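Long-range contacts in 11S globulin subunit beta (PDB 2E9Q), which serves as a seed storage protein of pumpkin, an 11S globulin of the cupin family that forms hexamers when mature and acts as a nutrient reservoir: residues A[39-44]-A[238-243]; A[70-75]-A[152-157]; A[96-101]-A[127-132]. All blocks are in the same frame, centred on the assembly; numbering follows the deposited sequence. Where two conformers were deposited one is given.

Interaction 1 of 3, residues A[39-44]-A[238-243]; sequences RRAEAE and ERDRIV
Glu44 lies alongside Arg239, the two side chains pointing the same way, where strand 39-43, at the edge of one sheet, meets the loop leading into strand 242-244 of the other. The Glu44 chain starts with CB 3.8 Å from Arg239 CB and 3.7 Å from Ile242 O. CG stands anti to the backbone N (chi1 175°), and the chain stays extended beyond it. Glu44 CD then rests 3.4 Å from Arg239 CD. At the tip Glu44 OE1 touches Arg239 CG, while Glu44 OE2 presses on Arg239 CD at 3.0 Å and also accepts a bond from Gln244 N. A water bridges Glu44 OE2 and Arg239 NH2, which are 4.2 Å apart. Glu44 N donates to Arg239 O at 3.1 Å. Ala43 CB fits against Ile242 CB (3.6 Å), and Ala41 CB touches Arg241 NH2; Arg241 NE makes a salt bridge with Asp240 OD1 (2.9 Å) and NH1 another with Glu187. Acid and base across the contact are thus linked through water and aliphatic packing rather than by a direct salt bridge; the charge of Arg239 is probably balanced mainly by its salt bridge to Asp237, while NH2 also reaches Asn427 O of a neighbouring subunit.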
ATOM      1  N   ARG A  39     -10.763 -25.033  14.309  1.00 39.69           N
ATOM      2  CA  ARG A  39     -10.479 -24.874  15.726  1.00 38.34           C
ATOM      3  C   ARG A  39     -11.713 -24.346  16.466  1.00 44.67           C
ATOM      4  O   ARG A  39     -12.552 -23.671  15.882  1.00 42.55           O
ATOM      5  CB  ARG A  39      -9.287 -23.929  15.886  1.00 44.12           C
ATOM      6  CG  ARG A  39      -8.318 -24.335  16.979  1.00 72.91           C
ATOM      7  CD  ARG A  39      -6.973 -23.607  16.863  1.00 86.45           C
ATOM      8  NE  ARG A  39      -6.215 -23.986  15.665  1.00 93.03           N
ATOM      9  CZ  ARG A  39      -6.004 -23.182  14.621  1.00 99.90           C
ATOM     10  NH1 ARG A  39      -5.302 -23.618  13.580  1.00 96.18           N
ATOM     11  NH2 ARG A  39      -6.492 -21.941  14.616  1.00 96.45           N
ATOM     12  N   ARG A  40     -11.810 -24.646  17.759  1.00 47.65           N
ATOM     13  CA  ARG A  40     -12.963 -24.251  18.551  1.00 44.22           C
ATOM     14  C   ARG A  40     -12.641 -23.944  20.000  1.00 49.34           C
ATOM     15  O   ARG A  40     -11.821 -24.621  20.611  1.00 48.68           O
ATOM     16  CB  ARG A  40     -14.031 -25.344  18.516  0.50 50.94           C
ATOM     17  CG  ARG A  40     -14.703 -25.484  17.176  0.50 45.53           C
ATOM     18  CD  ARG A  40     -15.648 -26.667  17.130  0.50 43.59           C
ATOM     19  NE  ARG A  40     -16.115 -26.875  15.766  0.50 37.84           N
ATOM     20  CZ  ARG A  40     -15.309 -27.041  14.723  0.50 41.13           C
ATOM     21  NH1 ARG A  40     -13.987 -27.031  14.879  0.50 40.10           N
ATOM     22  NH2 ARG A  40     -15.825 -27.203  13.515  0.50 48.00           N
ATOM     23  N   ALA A  41     -13.301 -22.919  20.537  1.00 43.58           N
ATOM     24  CA  ALA A  41     -13.125 -22.504  21.927  1.00 49.29           C
ATOM     25  C   ALA A  41     -14.496 -22.358  22.595  1.00 53.05           C
ATOM     26  O   ALA A  41     -15.311 -21.504  22.225  1.00 49.42           O
ATOM     27  CB  ALA A  41     -12.363 -21.182  22.001  1.00 51.44           C
ATOM     28  N   GLU A  42     -14.745 -23.206  23.582  1.00 60.39           N
ATOM     29  CA  GLU A  42     -16.005 -23.206  24.310  1.00 53.33           C
ATOM     30  C   GLU A  42     -15.991 -22.134  25.392  1.00 50.21           C
ATOM     31  O   GLU A  42     -15.001 -21.949  26.095  1.00 47.59           O
ATOM     32  CB  GLU A  42     -16.235 -24.592  24.935  1.00 53.04           C
ATOM     33  CG  GLU A  42     -16.404 -25.721  23.913  1.00 56.07           C
ATOM     34  CD  GLU A  42     -17.772 -25.719  23.255  1.00 62.51           C
ATOM     35  OE1 GLU A  42     -17.903 -26.281  22.141  1.00 55.13           O
ATOM     36  OE2 GLU A  42     -18.718 -25.158  23.863  1.00 63.25           O
ATOM     37  N   ALA A  43     -17.092 -21.417  25.521  1.00 44.37           N
ATOM     38  CA  ALA A  43     -17.174 -20.383  26.536  1.00 53.35           C
ATOM     39  C   ALA A  43     -18.374 -20.659  27.432  1.00 42.66           C
ATOM     40  O   ALA A  43     -19.181 -21.543  27.148  1.00 46.26           O
ATOM     41  CB  ALA A  43     -17.308 -19.001  25.878  1.00 46.25           C
ATOM     42  N   GLU A  44     -18.484 -19.898  28.509  1.00 43.69           N
ATOM     43  CA  GLU A  44     -19.587 -20.060  29.436  1.00 49.16           C
ATOM     44  C   GLU A  44     -20.935 -19.909  28.750  1.00 52.25           C
ATOM     45  O   GLU A  44     -21.844 -20.702  28.997  1.00 58.89           O
ATOM     46  CB  GLU A  44     -19.465 -19.047  30.578  1.00 51.99           C
ATOM     47  CG  GLU A  44     -20.639 -19.060  31.554  1.00 59.49           C
ATOM     48  CD  GLU A  44     -20.463 -18.065  32.690  1.00 61.03           C
ATOM     49  OE1 GLU A  44     -20.233 -18.495  33.840  1.00 60.11           O
ATOM     50  OE2 GLU A  44     -20.545 -16.845  32.427  1.00 75.15           O
ATOM     51  N   GLU A 238     -12.718 -18.335  34.319  1.00 55.83           N
ATOM     52  CA  GLU A 238     -12.676 -19.563  33.524  1.00 59.69           C
ATOM     53  C   GLU A 238     -13.766 -19.555  32.463  1.00 55.76           C
ATOM     54  O   GLU A 238     -13.984 -20.556  31.783  1.00 53.10           O
ATOM     55  CB  GLU A 238     -12.877 -20.785  34.432  1.00 62.65           C
ATOM     56  CG  GLU A 238     -11.869 -20.897  35.572  1.00 70.91           C
ATOM     57  CD  GLU A 238     -10.543 -21.481  35.128  1.00 70.59           C
ATOM     58  OE1 GLU A 238      -9.563 -21.398  35.899  1.00 74.54           O
ATOM     59  OE2 GLU A 238     -10.483 -22.032  34.008  1.00 80.63           O
ATOM     60  N   ARG A 239     -14.440 -18.417  32.320  1.00 53.16           N
ATOM     61  CA  ARG A 239     -15.538 -18.275  31.363  1.00 50.26           C
ATOM     62  C   ARG A 239     -15.146 -18.075  29.909  1.00 44.31           C
ATOM     63  O   ARG A 239     -15.979 -18.203  29.014  1.00 46.99           O
ATOM     64  CB  ARG A 239     -16.430 -17.101  31.774  1.00 53.20           C
ATOM     65  CG  ARG A 239     -17.125 -17.257  33.112  1.00 56.01           C
ATOM     66  CD  ARG A 239     -17.890 -15.989  33.438  1.00 50.59           C
ATOM     67  NE  ARG A 239     -16.967 -14.870  33.515  1.00 55.63           N
ATOM     68  CZ  ARG A 239     -17.332 -13.596  33.518  1.00 58.06           C
ATOM     69  NH1 ARG A 239     -16.411 -12.649  33.591  1.00 44.38           N
ATOM     70  NH2 ARG A 239     -18.616 -13.273  33.445  1.00 52.70           N
ATOM     71  N   ASP A 240     -13.877 -17.760  29.680  1.00 50.48           N
ATOM     72  CA  ASP A 240     -13.364 -17.485  28.343  1.00 54.74           C
ATOM     73  C   ASP A 240     -13.971 -16.174  27.803  1.00 52.35           C
ATOM     74  O   ASP A 240     -14.288 -15.280  28.583  1.00 57.00           O
ATOM     75  CB  ASP A 240     -13.628 -18.646  27.388  1.00 50.27           C
ATOM     76  CG  ASP A 240     -12.693 -18.623  26.182  1.00 59.19           C
ATOM     77  OD1 ASP A 240     -13.142 -18.273  25.068  1.00 50.96           O
ATOM     78  OD2 ASP A 240     -11.496 -18.941  26.355  1.00 54.38           O
ATOM     79  N   ARG A 241     -14.168 -16.070  26.494  1.00 53.69           N
ATOM     80  CA  ARG A 241     -14.654 -14.828  25.888  1.00 51.83           C
ATOM     81  C   ARG A 241     -16.156 -14.503  25.809  1.00 60.87           C
ATOM     82  O   ARG A 241     -16.523 -13.341  25.589  1.00 50.34           O
ATOM     83  CB  ARG A 241     -14.052 -14.707  24.488  1.00 47.61           C
ATOM     84  CG  ARG A 241     -14.830 -15.420  23.401  1.00 42.70           C
ATOM     85  CD  ARG A 241     -13.908 -15.754  22.233  1.00 50.43           C
ATOM     86  NE  ARG A 241     -12.910 -16.736  22.640  1.00 57.04           N
ATOM     87  CZ  ARG A 241     -11.601 -16.603  22.458  1.00 65.46           C
ATOM     88  NH1 ARG A 241     -11.132 -15.516  21.864  1.00 63.03           N
ATOM     89  NH2 ARG A 241     -10.763 -17.549  22.887  1.00 55.17           N
ATOM     90  N   ILE A 242     -17.022 -15.505  25.952  1.00 52.33           N
ATOM     91  CA  ILE A 242     -18.459 -15.262  25.897  1.00 48.08           C
ATOM     92  C   ILE A 242     -19.028 -15.589  27.281  1.00 56.71           C
ATOM     93  O   ILE A 242     -19.047 -16.750  27.691  1.00 58.69           O
ATOM     94  CB  ILE A 242     -19.126 -16.139  24.817  1.00 49.90           C
ATOM     95  CG1 ILE A 242     -18.433 -15.923  23.463  1.00 52.07           C
ATOM     96  CG2 ILE A 242     -20.601 -15.795  24.695  1.00 46.85           C
ATOM     97  CD1 ILE A 242     -18.940 -16.833  22.354  1.00 40.82           C
ATOM     98  N   VAL A 243     -19.482 -14.567  28.005  1.00 48.34           N
ATOM     99  CA  VAL A 243     -19.989 -14.771  29.359  1.00 46.60           C
ATOM    100  C   VAL A 243     -21.498 -14.618  29.594  1.00 51.94           C
ATOM    101  O   VAL A 243     -22.212 -13.963  28.835  1.00 50.35           O
ATOM    102  CB  VAL A 243     -19.260 -13.838  30.338  1.00 48.75           C
ATOM    103  CG1 VAL A 243     -17.754 -14.006  30.189  1.00 47.57           C
ATOM    104  CG2 VAL A 243     -19.659 -12.391  30.075  1.00 52.05           C
TER
HETATM  105  O   HOH W   1     -20.658 -14.708  34.304  1.00 50.07           O

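Interaction 2 of 3, residues A[70-75]-A[152-157]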
ATOM      1  N   ILE A  70     -23.404 -17.199  20.271  1.00 45.60           N
ATOM      2  CA  ILE A  70     -23.686 -16.690  21.598  1.00 43.40           C
ATOM      3  C   ILE A  70     -25.087 -17.074  22.019  1.00 48.87           C
ATOM      4  O   ILE A  70     -26.073 -16.773  21.339  1.00 49.03           O
ATOM      5  CB  ILE A  70     -23.513 -15.160  21.623  1.00 54.45           C
ATOM      6  CG1 ILE A  70     -22.123 -14.814  21.077  1.00 46.12           C
ATOM      7  CG2 ILE A  70     -23.680 -14.623  23.052  1.00 49.06           C
ATOM      8  CD1 ILE A  70     -21.919 -13.354  20.817  1.00 45.51           C
ATOM      9  N   ARG A  71     -25.171 -17.760  23.150  1.00 55.93           N
ATOM     10  CA  ARG A  71     -26.460 -18.201  23.650  1.00 59.71           C
ATOM     11  C   ARG A  71     -27.160 -17.052  24.359  1.00 56.68           C
ATOM     12  O   ARG A  71     -26.516 -16.085  24.779  1.00 49.50           O
ATOM     13  CB  ARG A  71     -26.264 -19.350  24.640  0.50 56.41           C
ATOM     14  CG  ARG A  71     -25.460 -20.520  24.101  0.50 56.52           C
ATOM     15  CD  ARG A  71     -24.870 -21.330  25.246  0.50 50.53           C
ATOM     16  NE  ARG A  71     -23.960 -22.362  24.766  0.50 49.01           N
ATOM     17  CZ  ARG A  71     -22.959 -22.857  25.477  0.50 31.59           C
ATOM     18  NH1 ARG A  71     -22.735 -22.415  26.704  0.50 45.57           N
ATOM     19  NH2 ARG A  71     -22.176 -23.788  24.957  0.50 56.95           N
ATOM     20  N   PRO A  72     -28.494 -17.136  24.490  1.00 60.27           N
ATOM     21  CA  PRO A  72     -29.283 -16.095  25.154  1.00 52.86           C
ATOM     22  C   PRO A  72     -28.622 -15.599  26.428  1.00 54.15           C
ATOM     23  O   PRO A  72     -28.111 -16.390  27.223  1.00 56.93           O
ATOM     24  CB  PRO A  72     -30.604 -16.792  25.405  1.00 57.76           C
ATOM     25  CG  PRO A  72     -30.757 -17.597  24.141  1.00 62.62           C
ATOM     26  CD  PRO A  72     -29.372 -18.219  24.009  1.00 58.36           C
ATOM     27  N   LYS A  73     -28.623 -14.280  26.599  1.00 48.49           N
ATOM     28  CA  LYS A  73     -28.019 -13.635  27.759  1.00 55.28           C
ATOM     29  C   LYS A  73     -26.500 -13.700  27.673  1.00 49.91           C
ATOM     30  O   LYS A  73     -25.801 -13.432  28.649  1.00 51.77           O
ATOM     31  CB  LYS A  73     -28.489 -14.295  29.064  1.00 64.06           C
ATOM     32  CG  LYS A  73     -30.007 -14.271  29.287  1.00 72.19           C
ATOM     33  CD  LYS A  73     -30.558 -12.848  29.346  1.00 82.40           C
ATOM     34  CE  LYS A  73     -32.076 -12.835  29.509  1.00 87.59           C
ATOM     35  NZ  LYS A  73     -32.650 -11.454  29.499  1.00 96.71           N
ATOM     36  N   GLY A  74     -25.993 -14.050  26.496  1.00 53.19           N
ATOM     37  CA  GLY A  74     -24.556 -14.142  26.313  1.00 51.53           C
ATOM     38  C   GLY A  74     -23.890 -12.820  25.981  1.00 53.08           C
ATOM     39  O   GLY A  74     -24.417 -12.020  25.213  1.00 54.12           O
ATOM     40  N   LEU A  75     -22.719 -12.595  26.564  1.00 51.82           N
ATOM     41  CA  LEU A  75     -21.969 -11.375  26.326  1.00 51.03           C
ATOM     42  C   LEU A  75     -20.543 -11.653  25.824  1.00 46.79           C
ATOM     43  O   LEU A  75     -19.723 -12.219  26.540  1.00 44.79           O
ATOM     44  CB  LEU A  75     -21.894 -10.550  27.615  1.00 50.68           C
ATOM     45  CG  LEU A  75     -20.962  -9.328  27.587  1.00 56.03           C
ATOM     46  CD1 LEU A  75     -21.565  -8.229  26.708  1.00 52.10           C
ATOM     47  CD2 LEU A  75     -20.726  -8.816  29.012  1.00 45.26           C
ATOM     48  N   GLN A 152     -34.055 -14.959  21.940  1.00 65.52           N
ATOM     49  CA  GLN A 152     -34.272 -16.278  22.524  1.00 72.31           C
ATOM     50  C   GLN A 152     -33.474 -17.349  21.803  1.00 68.14           C
ATOM     51  O   GLN A 152     -33.143 -18.381  22.385  1.00 73.36           O
ATOM     52  CB  GLN A 152     -35.763 -16.645  22.500  1.00 75.71           C
ATOM     53  CG  GLN A 152     -36.619 -15.744  23.361  1.00 78.06           C
ATOM     54  CD  GLN A 152     -36.155 -15.705  24.808  1.00 84.99           C
ATOM     55  OE1 GLN A 152     -36.586 -14.851  25.585  1.00 91.25           O
ATOM     56  NE2 GLN A 152     -35.277 -16.635  25.179  1.00 80.86           N
ATOM     57  N   SER A 153     -33.179 -17.102  20.533  1.00 69.32           N
ATOM     58  CA  SER A 153     -32.396 -18.035  19.729  1.00 70.98           C
ATOM     59  C   SER A 153     -30.922 -17.735  19.980  1.00 65.35           C
ATOM     60  O   SER A 153     -30.590 -16.754  20.641  1.00 66.80           O
ATOM     61  CB  SER A 153     -32.683 -17.824  18.242  1.00 75.46           C
ATOM     62  OG  SER A 153     -32.047 -16.643  17.776  1.00 69.04           O
ATOM     63  N   ASP A 154     -30.038 -18.574  19.455  1.00 61.01           N
ATOM     64  CA  ASP A 154     -28.606 -18.335  19.616  1.00 55.83           C
ATOM     65  C   ASP A 154     -28.209 -17.237  18.636  1.00 42.63           C
ATOM     66  O   ASP A 154     -28.730 -17.165  17.530  1.00 48.54           O
ATOM     67  CB  ASP A 154     -27.784 -19.588  19.287  1.00 61.16           C
ATOM     68  CG  ASP A 154     -27.973 -20.707  20.294  1.00 58.38           C
ATOM     69  OD1 ASP A 154     -27.718 -20.495  21.501  1.00 61.15           O
ATOM     70  OD2 ASP A 154     -28.367 -21.811  19.866  1.00 75.82           O
ATOM     71  N   LEU A 155     -27.275 -16.392  19.038  1.00 48.58           N
ATOM     72  CA  LEU A 155     -26.811 -15.320  18.169  1.00 51.23           C
ATOM     73  C   LEU A 155     -25.625 -15.865  17.365  1.00 45.28           C
ATOM     74  O   LEU A 155     -24.585 -16.158  17.947  1.00 51.58           O
ATOM     75  CB  LEU A 155     -26.347 -14.141  19.021  1.00 48.74           C
ATOM     76  CG  LEU A 155     -26.520 -12.719  18.500  1.00 58.21           C
ATOM     77  CD1 LEU A 155     -25.513 -11.839  19.205  1.00 44.51           C
ATOM     78  CD2 LEU A 155     -26.341 -12.658  16.991  1.00 48.15           C
ATOM     79  N   VAL A 156     -25.781 -16.007  16.050  1.00 45.75           N
ATOM     80  CA  VAL A 156     -24.702 -16.518  15.190  1.00 42.06           C
ATOM     81  C   VAL A 156     -24.070 -15.405  14.334  1.00 44.29           C
ATOM     82  O   VAL A 156     -24.734 -14.803  13.479  1.00 44.49           O
ATOM     83  CB  VAL A 156     -25.215 -17.654  14.254  1.00 48.14           C
ATOM     84  CG1 VAL A 156     -24.064 -18.229  13.434  1.00 39.69           C
ATOM     85  CG2 VAL A 156     -25.874 -18.762  15.082  1.00 47.24           C
ATOM     86  N   LEU A 157     -22.780 -15.160  14.568  1.00 42.11           N
ATOM     87  CA  LEU A 157     -22.024 -14.117  13.875  1.00 41.66           C
ATOM     88  C   LEU A 157     -20.862 -14.601  13.005  1.00 49.55           C
ATOM     89  O   LEU A 157     -19.948 -15.291  13.481  1.00 42.49           O
ATOM     90  CB  LEU A 157     -21.466 -13.148  14.901  1.00 40.83           C
ATOM     91  CG  LEU A 157     -22.508 -12.721  15.932  1.00 42.00           C
ATOM     92  CD1 LEU A 157     -21.830 -12.049  17.110  1.00 39.28           C
ATOM     93  CD2 LEU A 157     -23.515 -11.814  15.259  1.00 35.43           C
TER
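Ile70 and Leu155 form an antiparallel hydrogen-bonded pair: Ile70 N donates to Leu155 O at 2.8 Å and nearly straight (174°), and Leu155 N returns a bond to Ile70 O. Their side chains fall on one face of the sheet, with Ile70 CB 4.0 Å from Leu155 CB. Ile70 CG1 sits anti to the carbonyl carbon (chi1 -53°), and CD1 beyond it meets the methyl CD1 of Leu157 at 3.9 Å, the two chains crossing at a slant. Past Ile70 the contact turns polar at its margin. Asp154 OD1 approaches Arg71 CA at 3.4 Å and also brushes the first carbons of the Arg71 side chain; the opposite charges do not meet, Arg71 NE standing 5.3 Å from Asp154 OD1 in the conformer described. Pro72 offers the tip of its ring to the other backbone, with CG only 3.1 Å from Gln152 O. Pro72 and Lys73 are the inner residues of a type II turn from Arg71 to Gly74. This turn takes the chain from the end of strand 63-70 into strand 74-81, hence from one sheet of the first cupin domain to the other. On the first sheet, strand 63-70 lies between strands 46-50 and 155-162, and Leu157 packs against Ile87 and Val89 of strand 85-91; on the second, Gly74 and Asn149 are joined by a backbone hydrogen bond.

Interaction 3 of 3, residues A[96-101]-A[127-132]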
ATOM      1  N   ARG A  96     -24.833  -3.888  20.555  1.00 48.29           N
ATOM      2  CA  ARG A  96     -23.386  -3.785  20.507  1.00 45.70           C
ATOM      3  C   ARG A  96     -22.942  -2.418  21.012  1.00 58.01           C
ATOM      4  O   ARG A  96     -23.720  -1.456  21.029  1.00 59.87           O
ATOM      5  CB  ARG A  96     -22.905  -3.963  19.066  1.00 42.99           C
ATOM      6  CG  ARG A  96     -23.379  -2.848  18.135  1.00 54.02           C
ATOM      7  CD  ARG A  96     -23.127  -3.109  16.645  1.00 52.85           C
ATOM      8  NE  ARG A  96     -21.720  -3.331  16.336  1.00 54.98           N
ATOM      9  CZ  ARG A  96     -21.081  -2.811  15.289  1.00 49.54           C
ATOM     10  NH1 ARG A  96     -21.710  -2.020  14.438  1.00 46.47           N
ATOM     11  NH2 ARG A  96     -19.809  -3.114  15.076  1.00 45.25           N
ATOM     12  N   GLY A  97     -21.681  -2.343  21.410  1.00 54.01           N
ATOM     13  CA  GLY A  97     -21.111  -1.098  21.868  1.00 58.90           C
ATOM     14  C   GLY A  97     -19.773  -0.959  21.165  1.00 60.55           C
ATOM     15  O   GLY A  97     -18.893  -1.809  21.329  1.00 63.21           O
ATOM     16  N   ILE A  98     -19.613   0.088  20.367  1.00 46.59           N
ATOM     17  CA  ILE A  98     -18.363   0.290  19.659  1.00 53.91           C
ATOM     18  C   ILE A  98     -17.910   1.740  19.740  1.00 66.21           C
ATOM     19  O   ILE A  98     -18.418   2.613  19.036  1.00 69.21           O
ATOM     20  CB  ILE A  98     -18.478  -0.165  18.183  1.00 51.48           C
ATOM     21  CG1 ILE A  98     -17.175   0.133  17.448  1.00 50.57           C
ATOM     22  CG2 ILE A  98     -19.670   0.490  17.515  1.00 58.59           C
ATOM     23  CD1 ILE A  98     -17.101  -0.471  16.052  1.00 59.49           C
ATOM     24  N   ALA A  99     -16.925   1.965  20.603  1.00 70.17           N
ATOM     25  CA  ALA A  99     -16.355   3.280  20.874  1.00 77.35           C
ATOM     26  C   ALA A  99     -15.923   4.181  19.712  1.00 76.29           C
ATOM     27  O   ALA A  99     -16.447   5.286  19.562  1.00 81.68           O
ATOM     28  CB  ALA A  99     -15.185   3.125  21.847  1.00 71.48           C
ATOM     29  N   ILE A 100     -14.976   3.709  18.904  1.00 68.84           N
ATOM     30  CA  ILE A 100     -14.405   4.470  17.787  1.00 75.78           C
ATOM     31  C   ILE A 100     -13.812   5.799  18.291  1.00 81.18           C
ATOM     32  O   ILE A 100     -14.528   6.768  18.557  1.00 73.90           O
ATOM     33  CB  ILE A 100     -15.420   4.701  16.599  1.00 65.63           C
ATOM     34  CG1 ILE A 100     -15.102   6.012  15.876  1.00 60.47           C
ATOM     35  CG2 ILE A 100     -16.851   4.643  17.073  1.00 73.89           C
ATOM     36  CD1 ILE A 100     -13.741   6.052  15.230  1.00 73.95           C
ATOM     37  N   PRO A 101     -12.471   5.841  18.419  1.00 84.30           N
ATOM     38  CA  PRO A 101     -11.626   6.948  18.880  1.00 81.88           C
ATOM     39  C   PRO A 101     -11.967   8.350  18.401  1.00 85.32           C
ATOM     40  O   PRO A 101     -12.394   8.561  17.262  1.00 83.36           O
ATOM     41  CB  PRO A 101     -10.226   6.515  18.451  1.00 85.18           C
ATOM     42  CG  PRO A 101     -10.482   5.611  17.279  1.00 89.60           C
ATOM     43  CD  PRO A 101     -11.639   4.805  17.784  1.00 88.68           C
ATOM     44  N   LYS A 127     -23.155   4.907  22.987  1.00 41.76           N
ATOM     45  CA  LYS A 127     -24.460   4.638  22.407  1.00 46.27           C
ATOM     46  C   LYS A 127     -24.667   3.129  22.401  1.00 53.84           C
ATOM     47  O   LYS A 127     -23.720   2.372  22.199  1.00 57.21           O
ATOM     48  CB  LYS A 127     -24.515   5.156  20.967  1.00 49.14           C
ATOM     49  CG  LYS A 127     -25.733   4.707  20.178  1.00 54.56           C
ATOM     50  CD  LYS A 127     -25.595   5.046  18.694  1.00 67.40           C
ATOM     51  CE  LYS A 127     -25.622   6.547  18.445  1.00 76.35           C
ATOM     52  NZ  LYS A 127     -25.404   6.885  17.004  1.00 79.03           N
ATOM     53  N   ILE A 128     -25.898   2.694  22.633  1.00 53.61           N
ATOM     54  CA  ILE A 128     -26.213   1.277  22.623  1.00 55.56           C
ATOM     55  C   ILE A 128     -26.813   1.008  21.260  1.00 58.12           C
ATOM     56  O   ILE A 128     -27.915   1.462  20.955  1.00 63.32           O
ATOM     57  CB  ILE A 128     -27.225   0.910  23.721  1.00 58.90           C
ATOM     58  CG1 ILE A 128     -26.593   1.127  25.103  1.00 59.04           C
ATOM     59  CG2 ILE A 128     -27.682  -0.534  23.550  1.00 48.96           C
ATOM     60  CD1 ILE A 128     -25.417   0.219  25.402  1.00 46.38           C
ATOM     61  N   ARG A 129     -26.079   0.258  20.449  1.00 55.62           N
ATOM     62  CA  ARG A 129     -26.480  -0.050  19.084  1.00 45.47           C
ATOM     63  C   ARG A 129     -27.076  -1.439  18.937  1.00 52.83           C
ATOM     64  O   ARG A 129     -26.405  -2.442  19.175  1.00 58.36           O
ATOM     65  CB  ARG A 129     -25.277   0.107  18.160  0.50 51.14           C
ATOM     66  CG  ARG A 129     -24.388   1.262  18.574  0.50 50.79           C
ATOM     67  CD  ARG A 129     -23.401   1.645  17.505  0.50 51.88           C
ATOM     68  NE  ARG A 129     -22.438   2.607  18.027  0.50 57.63           N
ATOM     69  CZ  ARG A 129     -21.773   3.476  17.278  0.50 51.87           C
ATOM     70  NH1 ARG A 129     -21.972   3.504  15.967  0.50 53.90           N
ATOM     71  NH2 ARG A 129     -20.909   4.312  17.841  0.50 45.04           N
ATOM     72  N   PRO A 130     -28.353  -1.513  18.553  1.00 52.75           N
ATOM     73  CA  PRO A 130     -29.027  -2.794  18.373  1.00 50.44           C
ATOM     74  C   PRO A 130     -28.732  -3.308  16.968  1.00 54.76           C
ATOM     75  O   PRO A 130     -28.361  -2.536  16.086  1.00 50.22           O
ATOM     76  CB  PRO A 130     -30.494  -2.429  18.556  1.00 61.54           C
ATOM     77  CG  PRO A 130     -30.558  -1.061  17.924  1.00 57.57           C
ATOM     78  CD  PRO A 130     -29.314  -0.394  18.466  1.00 57.87           C
ATOM     79  N   PHE A 131     -28.879  -4.609  16.770  1.00 46.31           N
ATOM     80  CA  PHE A 131     -28.648  -5.203  15.464  1.00 54.12           C
ATOM     81  C   PHE A 131     -29.480  -6.465  15.387  1.00 48.84           C
ATOM     82  O   PHE A 131     -29.847  -7.040  16.409  1.00 55.13           O
ATOM     83  CB  PHE A 131     -27.158  -5.517  15.258  1.00 48.14           C
ATOM     84  CG  PHE A 131     -26.595  -6.479  16.261  1.00 47.40           C
ATOM     85  CD1 PHE A 131     -26.817  -7.844  16.136  1.00 47.92           C
ATOM     86  CD2 PHE A 131     -25.858  -6.015  17.347  1.00 46.27           C
ATOM     87  CE1 PHE A 131     -26.316  -8.729  17.083  1.00 54.37           C
ATOM     88  CE2 PHE A 131     -25.355  -6.891  18.297  1.00 47.67           C
ATOM     89  CZ  PHE A 131     -25.583  -8.249  18.168  1.00 56.68           C
ATOM     90  N   ARG A 132     -29.766  -6.900  14.171  1.00 55.52           N
ATOM     91  CA  ARG A 132     -30.578  -8.082  13.975  1.00 56.77           C
ATOM     92  C   ARG A 132     -30.123  -8.844  12.741  1.00 55.35           C
ATOM     93  O   ARG A 132     -29.291  -8.361  11.969  1.00 48.73           O
ATOM     94  CB  ARG A 132     -32.033  -7.657  13.808  1.00 56.15           C
ATOM     95  CG  ARG A 132     -32.215  -6.716  12.646  1.00 49.41           C
ATOM     96  CD  ARG A 132     -33.667  -6.332  12.451  1.00 56.23           C
ATOM     97  NE  ARG A 132     -33.927  -5.984  11.058  1.00 59.29           N
ATOM     98  CZ  ARG A 132     -33.277  -5.042  10.385  1.00 57.92           C
ATOM     99  NH1 ARG A 132     -32.320  -4.336  10.974  1.00 64.89           N
ATOM    100  NH2 ARG A 132     -33.571  -4.825   9.111  1.00 60.89           N
TER
HETATM  101  O   HOH W   2     -21.594   2.352  20.842  1.00 45.31           O
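The guanidinium of Arg129, in the conformer described, is sandwiched between aliphatic groups: Ile98 CG2 lies 3.5 Å above the plane of one face, and Lys127 CD, from two residues earlier in the chain, lies 4.0 Å above the other, both toward the rim. The same Ile98 methyl also stands over the centre of the Arg96 guanidinium, 4.2 Å above its plane, so it serves both arginines. In the plane, at the Arg129 edge, a water takes a hydrogen bond from Arg129 NE at 2.9 Å; this water accepts from Ile98 N and donates to Lys127 O, pinning the side chain to both backbones. Arg129 NH2 forms a salt bridge with Glu105. The Phe131 ring presents its edge to Arg96, CE2 being 3.8 Å from Arg96 N. Arg96 crosses Phe131 at about a right angle, guanidinium and ring planes 82° apart. Its CG occupies the crowded position between backbone N and carbonyl carbon (chi1 65°), which brings CG to 3.5 Å from Arg129 CB; CD then passes 4.0 Å from Phe131 CD2. NH1 and NH2 end on the backbone oxygens of Leu286 and Val138. An alanine in place of Arg96 would probably leave those two carbonyls without this donor and open a gap beside Arg129 CB and Phe131 CD2. The backbones pair antiparallel: Arg129 N donates to Arg96 O at 3.0 Å, while the reciprocal bond from Arg96 N to Arg129 O is too short to be taken at face value. The strand directions lie 128° apart. Ile128 packs on Pro421 of a neighbouring subunit. Two antiparallel sheets packed face to face, as here where Arg96 and Phe131 reach strand 135-139 of the other sheet, are the cupin jelly-roll barrel.

Overall arrangement
Within the first cupin domain, interaction 2 touches both of the others. Interactions 1 and 2, with centres about 13 Å apart, meet where strand 242-244 runs beside strand 74-81: Val243 O lies 2.7 Å from Leu75 N, a probable hydrogen bond, and Ile242 CG2 packs 3.7 Å from Ile70 CG2. Interaction 2 touches interaction 3 through apolar atoms, Leu155 CD1 lying 3.7 Å from Phe131 CZ; their centres are about 16 Å apart. Interactions 1 and 3 do not touch, their nearest atoms being about 11 Å apart, yet both reach one curled sheet. Along the chain, 96-101 and 127-132 fall between the two segments of interaction 2, and all of these between those of interaction 1. The magnesium positions Lys387 and Arg447 lie away from all three.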